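Side-chain contacts in hypothetical glycoside hydrolase (Parabacteroides distasonis, PDB 3TAW), which is of unknown function but probably belongs to the carbohydrate-active proteins built as five-bladed beta-propellers: residues 17-22 against 336-341; 84-87 against 93-96; 23-28 against 309-314. One frame throughout, in Å; residues are numbered along the deposited sequence.

Contact 1 (17-22 against 336-341)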
ATOM      1  N   PHE A  17      17.066  -3.812   5.726  1.00 16.91           N
ATOM      2  CA  PHE A  17      15.991  -4.742   6.067  1.00 16.43           C
ATOM      3  C   PHE A  17      16.460  -6.191   6.048  1.00 17.58           C
ATOM      4  O   PHE A  17      17.235  -6.593   5.173  1.00 18.04           O
ATOM      5  CB  PHE A  17      14.787  -4.567   5.143  1.00 15.34           C
ATOM      6  CG  PHE A  17      13.956  -3.384   5.485  1.00 14.70           C
ATOM      7  CD1 PHE A  17      13.164  -3.398   6.618  1.00 14.34           C
ATOM      8  CD2 PHE A  17      13.995  -2.233   4.702  1.00 14.34           C
ATOM      9  CE1 PHE A  17      12.388  -2.297   6.956  1.00 13.95           C
ATOM     10  CE2 PHE A  17      13.231  -1.134   5.026  1.00 14.05           C
ATOM     11  CZ  PHE A  17      12.424  -1.152   6.158  1.00 13.81           C
ATOM     12  N   GLU A  18      16.002  -6.951   7.035  1.00 17.80           N
ATOM     13  CA  GLU A  18      16.293  -8.378   7.117  1.00 19.22           C
ATOM     14  C   GLU A  18      15.025  -9.101   7.534  1.00 17.48           C
ATOM     15  O   GLU A  18      14.323  -8.666   8.443  1.00 17.09           O
ATOM     16  CB  GLU A  18      17.377  -8.669   8.153  1.00 21.96           C
ATOM     17  CG  GLU A  18      18.610  -7.816   8.005  1.00 25.01           C
ATOM     18  CD  GLU A  18      19.769  -8.281   8.860  1.00 28.87           C
ATOM     19  OE1 GLU A  18      19.588  -9.173   9.716  1.00 32.73           O
ATOM     20  OE2 GLU A  18      20.879  -7.755   8.651  1.00 34.89           O
ATOM     21  N   ARG A  19      14.730 -10.200   6.857  1.00 16.82           N
ATOM     22  CA  ARG A  19      13.666 -11.100   7.297  1.00 16.56           C
ATOM     23  C   ARG A  19      14.108 -11.785   8.587  1.00 17.18           C
ATOM     24  O   ARG A  19      15.154 -12.417   8.609  1.00 17.32           O
ATOM     25  CB  ARG A  19      13.426 -12.182   6.243  1.00 16.77           C
ATOM     26  CG  ARG A  19      12.977 -11.664   4.890  1.00 16.20           C
ATOM     27  CD  ARG A  19      13.232 -12.706   3.806  1.00 16.49           C
ATOM     28  NE  ARG A  19      12.709 -12.322   2.493  1.00 15.99           N
ATOM     29  CZ  ARG A  19      13.326 -11.497   1.654  1.00 16.71           C
ATOM     30  NH1 ARG A  19      14.498 -10.952   1.968  1.00 16.97           N
ATOM     31  NH2 ARG A  19      12.788 -11.211   0.478  1.00 16.37           N
ATOM     32  N   PRO A  20      13.326 -11.683   9.670  1.00 17.26           N
ATOM     33  CA  PRO A  20      13.755 -12.409  10.881  1.00 18.34           C
ATOM     34  C   PRO A  20      13.761 -13.889  10.613  1.00 19.01           C
ATOM     35  O   PRO A  20      12.832 -14.401   9.985  1.00 18.16           O
ATOM     36  CB  PRO A  20      12.675 -12.045  11.918  1.00 18.15           C
ATOM     37  CG  PRO A  20      12.051 -10.779  11.377  1.00 17.43           C
ATOM     38  CD  PRO A  20      12.059 -10.957   9.882  1.00 17.21           C
ATOM     39  N   THR A  21      14.798 -14.578  11.089  1.00 20.54           N
ATOM     40  CA  THR A  21      15.023 -15.977  10.725  1.00 21.75           C
ATOM     41  C   THR A  21      13.815 -16.867  11.047  1.00 21.28           C
ATOM     42  O   THR A  21      13.352 -16.923  12.189  1.00 20.37           O
ATOM     43  CB  THR A  21      16.291 -16.531  11.424  1.00 22.91           C
ATOM     44  OG1 THR A  21      17.404 -15.627  11.212  1.00 24.38           O
ATOM     45  CG2 THR A  21      16.652 -17.924  10.881  1.00 24.65           C
ATOM     46  N   GLY A  22      13.304 -17.542  10.020  1.00 21.75           N
ATOM     47  CA  GLY A  22      12.270 -18.560  10.186  1.00 21.53           C
ATOM     48  C   GLY A  22      10.858 -18.128  10.521  1.00 21.17           C
ATOM     49  O   GLY A  22      10.010 -18.994  10.687  1.00 23.35           O
ATOM     50  N   LEU A 336       8.522  -3.523   8.188  1.00 12.45           N
ATOM     51  CA  LEU A 336       8.012  -3.416   6.818  1.00 11.96           C
ATOM     52  C   LEU A 336       7.182  -4.655   6.491  1.00 11.79           C
ATOM     53  O   LEU A 336       7.686  -5.759   6.589  1.00 12.27           O
ATOM     54  CB  LEU A 336       9.195  -3.330   5.842  1.00 11.90           C
ATOM     55  CG  LEU A 336       8.861  -3.294   4.358  1.00 11.91           C
ATOM     56  CD1 LEU A 336       8.130  -1.978   4.000  1.00 11.43           C
ATOM     57  CD2 LEU A 336      10.109  -3.508   3.504  1.00 12.27           C
ATOM     58  N   TYR A 337       5.896  -4.450   6.163  1.00 11.52           N
ATOM     59  CA  TYR A 337       4.950  -5.527   5.872  1.00 11.01           C
ATOM     60  C   TYR A 337       4.671  -5.543   4.378  1.00 11.24           C
ATOM     61  O   TYR A 337       4.408  -4.495   3.782  1.00 10.51           O
ATOM     62  CB  TYR A 337       3.661  -5.372   6.689  1.00 11.06           C
ATOM     63  CG  TYR A 337       3.988  -5.536   8.157  1.00 10.76           C
ATOM     64  CD1 TYR A 337       4.154  -6.804   8.719  1.00 10.90           C
ATOM     65  CD2 TYR A 337       4.259  -4.432   8.955  1.00 10.92           C
ATOM     66  CE1 TYR A 337       4.526  -6.953  10.048  1.00 11.35           C
ATOM     67  CE2 TYR A 337       4.649  -4.575  10.294  1.00 11.48           C
ATOM     68  CZ  TYR A 337       4.772  -5.837  10.839  1.00 11.43           C
ATOM     69  OH  TYR A 337       5.185  -5.953  12.156  1.00 12.20           O
ATOM     70  N   TYR A 338       4.771  -6.730   3.788  1.00 11.34           N
ATOM     71  CA  TYR A 338       4.631  -6.858   2.367  1.00 11.50           C
ATOM     72  C   TYR A 338       3.854  -8.105   1.969  1.00 12.06           C
ATOM     73  O   TYR A 338       3.833  -9.122   2.695  1.00 12.89           O
ATOM     74  CB  TYR A 338       6.017  -6.808   1.695  1.00 11.96           C
ATOM     75  CG  TYR A 338       7.024  -7.861   2.127  1.00 12.20           C
ATOM     76  CD1 TYR A 338       7.854  -7.658   3.220  1.00 12.70           C
ATOM     77  CD2 TYR A 338       7.180  -9.032   1.402  1.00 12.72           C
ATOM     78  CE1 TYR A 338       8.783  -8.599   3.609  1.00 12.78           C
ATOM     79  CE2 TYR A 338       8.111  -9.992   1.772  1.00 13.12           C
ATOM     80  CZ  TYR A 338       8.915  -9.762   2.865  1.00 13.26           C
ATOM     81  OH  TYR A 338       9.846 -10.690   3.247  1.00 14.51           O
ATOM     82  N   GLY A 339       3.221  -8.029   0.806  1.00 11.57           N
ATOM     83  CA  GLY A 339       2.522  -9.171   0.232  1.00 11.92           C
ATOM     84  C   GLY A 339       3.548 -10.107  -0.397  1.00 12.52           C
ATOM     85  O   GLY A 339       4.542  -9.649  -0.975  1.00 12.76           O
ATOM     86  N   CYS A 340       3.296 -11.406  -0.304  1.00 12.94           N
ATOM     87  CA  CYS A 340       4.167 -12.448  -0.894  1.00 13.59           C
ATOM     88  C   CYS A 340       3.416 -13.170  -1.986  1.00 13.96           C
ATOM     89  O   CYS A 340       2.520 -13.980  -1.700  1.00 13.74           O
ATOM     90  CB  CYS A 340       4.596 -13.456   0.157  1.00 14.15           C
ATOM     91  SG  CYS A 340       5.501 -12.739   1.560  1.00 14.69           S
ATOM     92  N   ALA A 341       3.737 -12.835  -3.237  1.00 14.10           N
ATOM     93  CA  ALA A 341       3.137 -13.481  -4.416  1.00 14.62           C
ATOM     94  C   ALA A 341       1.596 -13.517  -4.378  1.00 14.50           C
ATOM     95  O   ALA A 341       0.979 -14.495  -4.815  1.00 14.90           O
ATOM     96  CB  ALA A 341       3.743 -14.905  -4.625  1.00 15.23           C
TER
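The F17 ring lies on L336, and this is the tight part of a contact that buries 173 Å² in all. L336 CD2 stands 4.0 Å from the centroid of the F17 ring and only 3° off its normal, a CH-pi contact centred on the face, while L336 CB comes to 3.5 Å from F17 CE1. L336 CG is anti to the backbone N (chi1 177°), which brings CD2 over the F17 ring, and the two side chains cross at about a right angle. L336 also packs on V324 and F304.

Toward G22 the contact becomes looser and more polar. R19, partly exposed, passes across the end of the buried Y338, its guanidinium plane steeply turned (77°) from the phenol ring. R19 NE is 3.4 Å from Y338 OH, but the angle is too poor for a hydrogen bond. Both groups are instead held by the carboxylate of E312, R19 NH2 by a salt bridge to OE1 and Y338 OH by a hydrogen bond to OE2; the acid would probably polarise the phenol. E18, on the exposed side, bonds through its backbone to V349. Through that bond the loop borders the sheet of 322-350, reminiscent of the "Velcro" closure of a beta-propeller, in which an N-terminal strand completes the last blade, though here it is a loop that runs along the sheet.

Contact 2 (84-87 against 93-96). With EDO (1,2-ethanediol), chain M.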
ATOM      1  N   GLY A  84      -8.583  -7.670   7.131  1.00 12.00           N
ATOM      2  CA  GLY A  84      -8.436  -8.236   8.462  1.00 12.57           C
ATOM      3  C   GLY A  84      -7.852  -7.246   9.436  1.00 13.32           C
ATOM      4  O   GLY A  84      -7.467  -6.132   9.062  1.00 14.34           O
ATOM      5  N   TYR A  85      -7.840  -7.621  10.711  1.00 13.42           N
ATOM      6  CA  TYR A  85      -7.311  -6.772  11.772  1.00 13.49           C
ATOM      7  C   TYR A  85      -6.459  -7.659  12.682  1.00 13.42           C
ATOM      8  O   TYR A  85      -6.965  -8.581  13.325  1.00 13.88           O
ATOM      9  CB  TYR A  85      -8.456  -6.142  12.565  1.00 14.37           C
ATOM     10  CG  TYR A  85      -8.034  -5.170  13.632  1.00 14.87           C
ATOM     11  CD1 TYR A  85      -7.701  -5.615  14.912  1.00 15.57           C
ATOM     12  CD2 TYR A  85      -7.984  -3.799  13.386  1.00 15.93           C
ATOM     13  CE1 TYR A  85      -7.322  -4.705  15.915  1.00 16.29           C
ATOM     14  CE2 TYR A  85      -7.596  -2.897  14.375  1.00 16.40           C
ATOM     15  CZ  TYR A  85      -7.261  -3.352  15.629  1.00 17.10           C
ATOM     16  OH  TYR A  85      -6.876  -2.459  16.630  1.00 18.87           O
ATOM     17  N   ALA A  86      -5.161  -7.392  12.725  1.00 12.98           N
ATOM     18  CA  ALA A  86      -4.228  -8.218  13.482  1.00 12.97           C
ATOM     19  C   ALA A  86      -3.320  -7.318  14.299  1.00 13.12           C
ATOM     20  O   ALA A  86      -2.819  -6.313  13.777  1.00 12.32           O
ATOM     21  CB  ALA A  86      -3.402  -9.069  12.534  1.00 13.56           C
ATOM     22  N   THR A  87      -3.082  -7.678  15.560  1.00 12.74           N
ATOM     23  CA  THR A  87      -2.236  -6.867  16.431  1.00 12.48           C
ATOM     24  C   THR A  87      -0.981  -7.626  16.879  1.00 13.03           C
ATOM     25  O   THR A  87      -0.975  -8.859  16.979  1.00 12.51           O
ATOM     26  CB  THR A  87      -2.956  -6.401  17.701  1.00 12.95           C
ATOM     27  OG1 THR A  87      -3.204  -7.526  18.552  1.00 13.85           O
ATOM     28  CG2 THR A  87      -4.272  -5.704  17.374  1.00 13.61           C
ATOM     29  N   HIS A  93       4.626 -11.934  15.723  1.00 16.36           N
ATOM     30  CA  HIS A  93       3.503 -12.762  16.136  1.00 17.28           C
ATOM     31  C   HIS A  93       2.246 -11.901  16.259  1.00 16.14           C
ATOM     32  O   HIS A  93       2.233 -10.938  17.004  1.00 16.46           O
ATOM     33  CB  HIS A  93       3.827 -13.415  17.479  1.00 18.40           C
ATOM     34  CG  HIS A  93       5.042 -14.289  17.434  1.00 20.52           C
ATOM     35  ND1 HIS A  93       6.277 -13.867  17.874  1.00 21.05           N
ATOM     36  CD2 HIS A  93       5.224 -15.535  16.937  1.00 21.84           C
ATOM     37  CE1 HIS A  93       7.162 -14.831  17.679  1.00 22.57           C
ATOM     38  NE2 HIS A  93       6.546 -15.860  17.126  1.00 22.44           N
ATOM     39  N   PHE A  94       1.198 -12.292  15.541  1.00 15.90           N
ATOM     40  CA  PHE A  94      -0.032 -11.520  15.442  1.00 15.21           C
ATOM     41  C   PHE A  94      -1.216 -12.239  16.008  1.00 15.53           C
ATOM     42  O   PHE A  94      -1.373 -13.456  15.834  1.00 16.47           O
ATOM     43  CB  PHE A  94      -0.313 -11.158  13.975  1.00 14.83           C
ATOM     44  CG  PHE A  94       0.559 -10.058  13.490  1.00 14.35           C
ATOM     45  CD1 PHE A  94       1.846 -10.326  13.065  1.00 14.76           C
ATOM     46  CD2 PHE A  94       0.134  -8.744  13.553  1.00 14.07           C
ATOM     47  CE1 PHE A  94       2.689  -9.290  12.677  1.00 14.70           C
ATOM     48  CE2 PHE A  94       0.944  -7.702  13.141  1.00 14.28           C
ATOM     49  CZ  PHE A  94       2.241  -7.977  12.715  1.00 14.21           C
ATOM     50  N   GLU A  95      -2.052 -11.461  16.667  1.00 15.07           N
ATOM     51  CA  GLU A  95      -3.354 -11.909  17.153  1.00 15.00           C
ATOM     52  C   GLU A  95      -4.418 -11.333  16.214  1.00 14.49           C
ATOM     53  O   GLU A  95      -4.522 -10.101  16.053  1.00 13.76           O
ATOM     54  CB  GLU A  95      -3.546 -11.402  18.557  1.00 16.40           C
ATOM     55  CG  GLU A  95      -4.863 -11.797  19.189  1.00 17.31           C
ATOM     56  CD  GLU A  95      -4.871 -11.479  20.675  1.00 18.59           C
ATOM     57  OE1 GLU A  95      -5.034 -10.291  21.023  1.00 19.58           O
ATOM     58  OE2 GLU A  95      -4.702 -12.432  21.464  1.00 20.18           O
ATOM     59  N   ARG A  96      -5.177 -12.217  15.577  1.00 14.30           N
ATOM     60  CA  ARG A  96      -6.082 -11.818  14.478  1.00 14.28           C
ATOM     61  C   ARG A  96      -7.536 -11.868  14.897  1.00 14.31           C
ATOM     62  O   ARG A  96      -7.969 -12.834  15.527  1.00 14.76           O
ATOM     63  CB  ARG A  96      -5.873 -12.735  13.269  1.00 14.54           C
ATOM     64  CG  ARG A  96      -4.468 -12.704  12.723  1.00 14.42           C
ATOM     65  CD  ARG A  96      -4.137 -13.968  11.945  1.00 14.79           C
ATOM     66  NE  ARG A  96      -4.941 -14.148  10.735  1.00 14.76           N
ATOM     67  CZ  ARG A  96      -4.667 -15.049   9.797  1.00 14.59           C
ATOM     68  NH1 ARG A  96      -3.638 -15.880   9.931  1.00 14.04           N
ATOM     69  NH2 ARG A  96      -5.430 -15.107   8.709  1.00 14.96           N
TER
HETATM   70  C1  EDO M 398      -0.670  -9.443  20.514  1.00 27.28           C
HETATM   71  O1  EDO M 398      -1.293  -8.174  20.427  1.00 24.94           O
HETATM   72  C2  EDO M 398      -1.181 -10.110  21.783  1.00 29.05           C
HETATM   73  O2  EDO M 398      -0.851  -9.291  22.914  1.00 31.00           O
HETATM   74  O   HOH W   1      -5.689  -8.160  19.377  1.00 17.37           O
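T87 and E95 face each other as an antiparallel hydrogen-bonded pair, with both side chains on one face of the sheet; A86 and R96, the neighbouring non-hydrogen-bonded pair, point to the other. Two backbone bonds join the first pair, E95 N to T87 O at 2.8 Å and T87 N to E95 O at 2.9 Å.

On the T87 face the link is polar. OG1 of T87 sits between the backbone N and the carbonyl carbon (chi1 69°), and E95 extends alongside it; one water joins them, 2.7 Å from T87 OG1 and 2.8 Å from E95 OE1, to which it donates. T87 OG1 also hydrogen-bonds O1 of 1,2-ethanediol, itself held by K61.

On the opposite face A86 CB touches F94 CD2 at 3.7 Å, obliquely to the ring, and R96 CG at 3.8 Å. The R96 chain then bends at chi3 (64°) and leads its guanidinium away to K28 O, E46 and Y66 OH. The hairpin edge is therefore two-sided in its chemistry: apolar carbon and an anchored charge on the A86/R96 face, and on the T87/E95 face a hydroxyl and a carboxylate coupled through solvent.

Contact 3 (23-28 against 309-314)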
ATOM      1  N   VAL A  23      10.574 -16.822  10.582  1.00 19.58           N
ATOM      2  CA  VAL A  23       9.257 -16.336  11.033  1.00 18.69           C
ATOM      3  C   VAL A  23       8.212 -16.176   9.926  1.00 17.83           C
ATOM      4  O   VAL A  23       6.999 -16.221  10.192  1.00 18.44           O
ATOM      5  CB  VAL A  23       9.338 -14.991  11.808  1.00 18.48           C
ATOM      6  CG1 VAL A  23      10.376 -15.061  12.905  1.00 19.08           C
ATOM      7  CG2 VAL A  23       9.593 -13.796  10.879  1.00 17.39           C
ATOM      8  N   ASN A  24       8.667 -15.931   8.703  1.00 17.06           N
ATOM      9  CA  ASN A  24       7.733 -15.629   7.624  1.00 16.56           C
ATOM     10  C   ASN A  24       7.175 -16.875   6.978  1.00 16.82           C
ATOM     11  O   ASN A  24       7.847 -17.919   6.953  1.00 17.46           O
ATOM     12  CB  ASN A  24       8.384 -14.762   6.553  1.00 15.92           C
ATOM     13  CG  ASN A  24       8.564 -13.324   6.995  1.00 14.99           C
ATOM     14  OD1 ASN A  24       7.742 -12.786   7.709  1.00 14.41           O
ATOM     15  ND2 ASN A  24       9.619 -12.684   6.513  1.00 14.74           N
ATOM     16  N   PRO A  25       5.939 -16.780   6.459  1.00 16.66           N
ATOM     17  CA  PRO A  25       5.039 -15.636   6.525  1.00 15.91           C
ATOM     18  C   PRO A  25       4.360 -15.485   7.881  1.00 15.46           C
ATOM     19  O   PRO A  25       4.124 -16.487   8.570  1.00 15.66           O
ATOM     20  CB  PRO A  25       3.975 -15.958   5.471  1.00 16.27           C
ATOM     21  CG  PRO A  25       4.010 -17.438   5.308  1.00 17.08           C
ATOM     22  CD  PRO A  25       5.322 -17.940   5.795  1.00 17.13           C
ATOM     23  N   VAL A  26       4.009 -14.253   8.225  1.00 14.39           N
ATOM     24  CA  VAL A  26       3.409 -13.937   9.510  1.00 14.58           C
ATOM     25  C   VAL A  26       1.867 -13.953   9.488  1.00 14.96           C
ATOM     26  O   VAL A  26       1.247 -14.027  10.547  1.00 16.01           O
ATOM     27  CB  VAL A  26       3.954 -12.608  10.078  1.00 14.50           C
ATOM     28  CG1 VAL A  26       5.453 -12.733  10.341  1.00 14.70           C
ATOM     29  CG2 VAL A  26       3.623 -11.440   9.150  1.00 14.14           C
ATOM     30  N   ILE A  27       1.259 -13.873   8.293  1.00 14.95           N
ATOM     31  CA  ILE A  27      -0.192 -14.065   8.125  1.00 14.57           C
ATOM     32  C   ILE A  27      -0.438 -14.996   6.960  1.00 14.84           C
ATOM     33  O   ILE A  27       0.016 -14.742   5.840  1.00 13.70           O
ATOM     34  CB  ILE A  27      -0.997 -12.764   7.865  1.00 14.81           C
ATOM     35  CG1 ILE A  27      -0.649 -11.687   8.896  1.00 15.79           C
ATOM     36  CG2 ILE A  27      -2.553 -13.056   7.768  1.00 15.14           C
ATOM     37  CD1 ILE A  27      -1.349 -11.790  10.217  1.00 16.65           C
ATOM     38  N   LYS A  28      -1.149 -16.080   7.255  1.00 14.83           N
ATOM     39  CA  LYS A  28      -1.570 -17.062   6.269  1.00 15.96           C
ATOM     40  C   LYS A  28      -3.113 -17.193   6.270  1.00 15.71           C
ATOM     41  O   LYS A  28      -3.766 -16.864   7.257  1.00 15.12           O
ATOM     42  CB  LYS A  28      -0.973 -18.407   6.629  1.00 17.59           C
ATOM     43  CG  LYS A  28       0.536 -18.451   6.803  1.00 19.18           C
ATOM     44  CD  LYS A  28       0.978 -19.846   7.287  1.00 22.03           C
ATOM     45  CE  LYS A  28       2.450 -19.850   7.658  1.00 24.17           C
ATOM     46  NZ  LYS A  28       2.860 -21.038   8.501  1.00 28.33           N
ATOM     47  N   ASP A 309      12.359 -16.210  -0.577  1.00 19.72           N
ATOM     48  CA  ASP A 309      11.728 -17.448  -0.110  1.00 20.35           C
ATOM     49  C   ASP A 309      10.710 -17.966  -1.136  1.00 19.72           C
ATOM     50  O   ASP A 309      10.173 -17.201  -1.931  1.00 18.61           O
ATOM     51  CB  ASP A 309      11.090 -17.245   1.271  1.00 20.57           C
ATOM     52  CG  ASP A 309      12.128 -17.037   2.350  1.00 21.95           C
ATOM     53  OD1 ASP A 309      13.193 -17.673   2.233  1.00 23.32           O
ATOM     54  OD2 ASP A 309      11.910 -16.234   3.293  1.00 22.32           O
ATOM     55  N   ASP A 310      10.449 -19.271  -1.116  0.50 20.10           N
ATOM     56  CA  ASP A 310       9.597 -19.878  -2.147  0.50 20.16           C
ATOM     57  C   ASP A 310       8.171 -19.304  -2.184  0.50 19.47           C
ATOM     58  O   ASP A 310       7.574 -19.174  -3.258  0.50 19.34           O
ATOM     59  CB  ASP A 310       9.595 -21.422  -2.051  0.50 20.82           C
ATOM     60  CG  ASP A 310       9.084 -21.963  -0.703  0.50 20.63           C
ATOM     61  OD1 ASP A 310       8.879 -21.206   0.260  0.50 19.98           O
ATOM     62  OD2 ASP A 310       8.884 -23.192  -0.617  0.50 21.34           O
ATOM     63  N   PHE A 311       7.638 -18.922  -1.026  1.00 19.16           N
ATOM     64  CA  PHE A 311       6.292 -18.335  -0.965  1.00 18.54           C
ATOM     65  C   PHE A 311       6.223 -16.858  -1.393  1.00 18.05           C
ATOM     66  O   PHE A 311       5.133 -16.297  -1.509  1.00 17.27           O
ATOM     67  CB  PHE A 311       5.715 -18.509   0.444  1.00 18.51           C
ATOM     68  CG  PHE A 311       6.589 -17.961   1.523  1.00 17.88           C
ATOM     69  CD1 PHE A 311       6.550 -16.604   1.838  1.00 17.51           C
ATOM     70  CD2 PHE A 311       7.422 -18.786   2.250  1.00 18.48           C
ATOM     71  CE1 PHE A 311       7.337 -16.078   2.835  1.00 17.31           C
ATOM     72  CE2 PHE A 311       8.234 -18.253   3.276  1.00 18.49           C
ATOM     73  CZ  PHE A 311       8.180 -16.896   3.559  1.00 18.06           C
ATOM     74  N   GLU A 312       7.393 -16.244  -1.601  1.00 17.67           N
ATOM     75  CA  GLU A 312       7.528 -14.934  -2.254  1.00 17.47           C
ATOM     76  C   GLU A 312       7.695 -15.066  -3.767  1.00 17.64           C
ATOM     77  O   GLU A 312       7.194 -14.229  -4.525  1.00 16.69           O
ATOM     78  CB  GLU A 312       8.734 -14.163  -1.687  1.00 17.38           C
ATOM     79  CG  GLU A 312       8.666 -13.873  -0.203  1.00 17.64           C
ATOM     80  CD  GLU A 312       9.957 -13.368   0.399  1.00 17.82           C
ATOM     81  OE1 GLU A 312      11.030 -13.447  -0.249  1.00 18.68           O
ATOM     82  OE2 GLU A 312       9.909 -12.864   1.546  1.00 17.21           O
ATOM     83  N   LYS A 313       8.375 -16.126  -4.193  1.00 18.72           N
ATOM     84  CA  LYS A 313       8.733 -16.324  -5.611  1.00 20.09           C
ATOM     85  C   LYS A 313       7.563 -16.753  -6.480  1.00 20.18           C
ATOM     86  O   LYS A 313       7.578 -16.514  -7.699  1.00 20.15           O
ATOM     87  CB  LYS A 313       9.880 -17.332  -5.759  1.00 21.71           C
ATOM     88  CG  LYS A 313      11.239 -16.746  -5.387  1.00 23.12           C
ATOM     89  CD  LYS A 313      12.328 -17.790  -5.470  1.00 25.42           C
ATOM     90  CE  LYS A 313      13.687 -17.152  -5.274  1.00 27.26           C
ATOM     91  NZ  LYS A 313      14.813 -18.147  -5.407  1.00 30.48           N
ATOM     92  N   SER A 314       6.566 -17.398  -5.871  1.00 20.10           N
ATOM     93  CA  SER A 314       5.395 -17.874  -6.605  0.50 20.66           C
ATOM     94  C   SER A 314       4.210 -18.101  -5.665  1.00 20.34           C
ATOM     95  O   SER A 314       4.382 -18.513  -4.525  1.00 20.72           O
ATOM     96  CB  SER A 314       5.740 -19.157  -7.367  0.50 21.69           C
ATOM     97  OG  SER A 314       4.695 -19.560  -8.241  0.50 22.06           O
TER
HETATM   98  O   HOH W   2      10.320 -14.217   4.048  1.00 16.94           O
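The short helix 310-313, which precedes the antiparallel sheet of 322-350, meets the N-terminal loop here at a cis-proline. P25 CD lies over the F311 ring, 3.9 Å from its centroid and 15° off the normal, which makes a CH-pi contact displaced toward the rim. D309 CB covers the opposite face, 3.6 Å above the ring plane, so the phenyl group is sandwiched between its own segment and the loop. F311 CG lies between the backbone N and the carbonyl carbon (chi1 55°), a rotamer that carries the ring across to the proline. At the far end of the ring, CZ is 3.7 Å from N24 CB and 3.6 Å from N24 O, the latter approaching obliquely.

Beside this apolar packing a water ties three polar ends together. It accepts from N24 ND2 at 3.0 Å and donates both to D309 OD2 at 2.7 Å and to E312 OE2 at 2.9 Å. N24 ND2 has a second partner in V347 O, which anchors the amide to strand 344-350. Within the helical segment, D309 N donates to E312 OE1 at 3.1 Å, from 57° out of the carboxylate plane. D309 is the N-cap residue, yet its side chain makes no capping bond, so just one half of a capping box is present.

Past the proline, the backbones of V26 and I27 both bond to V345: a classic beta bulge, where the loop runs beside the outermost strand of the sheet of 322-350, consistent with the last blade of a five-bladed beta-propeller.

Contacts 1 and 3 lie about 8 Å apart between centres, and contact 2 about 16 Å from each. Along the chain, 17-22 runs directly into 23-28, the hairpin of contact 2 follows, and 309-314 and 336-341 come near the C-terminus, so contact 2 is nested in the loop closed by contact 3, and that in the loop closed by contact 1. E312 connects contacts 1 and 3 physically. Contact 2 meets the others through R96 NH2, which bonds K28 O, and through F94, which packs on I27 and Y337. The N-terminal loop thus bridges the sheet of 49-96 and that of 322-350, the first and last sheets along the chain.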